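Local coordinates for protein K41043 (PDB 6KBR) that probably inhibits a serine protease, as a human Kazal-type inhibitor domain of the SPINK2 type, at residues 35-38 with 42-45. Sequence-based numbering, arbitrary orientation.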
loop_
_atom_site.group_PDB
_atom_site.type_symbol
_atom_site.label_atom_id
_atom_site.label_comp_id
_atom_site.label_asym_id
_atom_site.label_seq_id
_atom_site.Cartn_x
_atom_site.Cartn_y
_atom_site.Cartn_z
ATOM N N SER B 35 6.096 9.456 -20.352
ATOM C CA SER B 35 5.470 9.453 -19.054
ATOM C C SER B 35 6.145 8.380 -18.233
ATOM O O SER B 35 6.396 7.269 -18.717
ATOM C CB SER B 35 3.982 9.122 -19.176
ATOM O OG SER B 35 3.229 10.228 -19.614
ATOM N N THR B 36 6.397 8.682 -16.970
ATOM C CA THR B 36 6.824 7.618 -16.033
ATOM C C THR B 36 5.506 6.984 -15.504
ATOM O O THR B 36 4.587 7.688 -15.191
ATOM C CB THR B 36 7.955 8.066 -15.014
ATOM O OG1 THR B 36 7.754 7.567 -13.658
ATOM C CG2 THR B 36 8.140 9.443 -14.991
ATOM N N TYR B 37 5.391 5.660 -15.596
ATOM C CA TYR B 37 4.277 4.919 -15.030
ATOM C C TYR B 37 4.674 4.368 -13.660
ATOM O O TYR B 37 5.775 3.869 -13.519
ATOM C CB TYR B 37 3.800 3.810 -16.024
ATOM C CG TYR B 37 3.132 4.489 -17.181
ATOM C CD1 TYR B 37 3.872 4.906 -18.276
ATOM C CD2 TYR B 37 1.769 4.838 -17.123
ATOM C CE1 TYR B 37 3.294 5.636 -19.306
ATOM C CE2 TYR B 37 1.167 5.559 -18.137
ATOM C CZ TYR B 37 1.945 5.968 -19.251
ATOM O OH TYR B 37 1.350 6.645 -20.319
ATOM N N ALA B 38 3.778 4.498 -12.668
ATOM C CA ALA B 38 4.037 4.009 -11.290
ATOM C C ALA B 38 4.487 2.524 -11.219
ATOM O O ALA B 38 5.266 2.140 -10.381
ATOM C CB ALA B 38 2.831 4.233 -10.383
ATOM N N THR B 42 0.342 -0.483 -14.430
ATOM C CA THR B 42 -0.314 0.818 -14.693
ATOM C C THR B 42 -0.121 1.275 -16.142
ATOM O O THR B 42 -1.053 1.832 -16.778
ATOM C CB THR B 42 0.158 1.861 -13.692
ATOM O OG1 THR B 42 -0.163 1.389 -12.376
ATOM C CG2 THR B 42 -0.528 3.156 -13.865
ATOM N N LEU B 43 1.076 1.009 -16.663
ATOM C CA LEU B 43 1.364 1.233 -18.077
ATOM C C LEU B 43 0.406 0.423 -18.900
ATOM O O LEU B 43 -0.233 0.942 -19.818
ATOM C CB LEU B 43 2.821 0.842 -18.416
ATOM C CG LEU B 43 3.287 0.994 -19.860
ATOM C CD1 LEU B 43 2.775 2.263 -20.503
ATOM C CD2 LEU B 43 4.786 0.966 -19.928
ATOM N N CYS B 44 0.321 -0.864 -18.585
ATOM C CA CYS B 44 -0.617 -1.774 -19.266
ATOM C C CYS B 44 -2.099 -1.297 -19.271
ATOM O O CYS B 44 -2.786 -1.374 -20.287
ATOM C CB CYS B 44 -0.500 -3.202 -18.691
ATOM S SG CYS B 44 1.063 -3.954 -19.132
ATOM N N MET B 45 -2.571 -0.776 -18.132
ATOM C CA MET B 45 -3.857 -0.136 -18.082
ATOM C C MET B 45 -3.977 1.080 -19.100
ATOM O O MET B 45 -4.927 1.196 -19.844
ATOM C CB MET B 45 -4.161 0.252 -16.626
ATOM C CG MET B 45 -4.743 -0.936 -15.822
ATOM S SD MET B 45 -5.517 -0.480 -14.244
ATOM C CE MET B 45 -7.035 0.244 -14.875
#
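Tyr37 lays one face of its ring against Leu43 on the first turn of helix 40-50. Methyl CD1 of Leu43 stands 3.8 Å from the centroid of the Tyr37 ring, 19° off the ring normal. This is a CH-pi contact, shifted toward the rim, and Leu43 CD1 comes within 3.6 Å of Tyr37 CE1. The two side chains cross at about a right angle. Leu43 has chi1 near 179°, with CG opposite the main-chain nitrogen, and together with chi2 near 41° this brings CD1 over the ring face. Nearer the backbone, Tyr37 CG rests 3.8 Å from Leu43 CA, so the start of the ring meets the helix main chain itself. Thr42 adds a looser contact: its CG2 lies 4.3 Å from Tyr37 CD2. The polar ends turn to other partners. Tyr37 OH is hydrogen-bonded to Asp33, which ties down the far end of the ring, and Thr42 OG1 bonds to Asn39 close to the start of the helix. Val29 and Ile54 also touch both Tyr37 and Leu43, extending the apolar cluster. With an alanine here in place of Tyr37, Leu43 CD1 would probably lose the aromatic face it packs on, and Asp33 OD2 its hydroxyl partner. Packing of the helix against the small antiparallel sheet, through a tyrosine on an outer strand, is typical of the Kazal inhibitor fold.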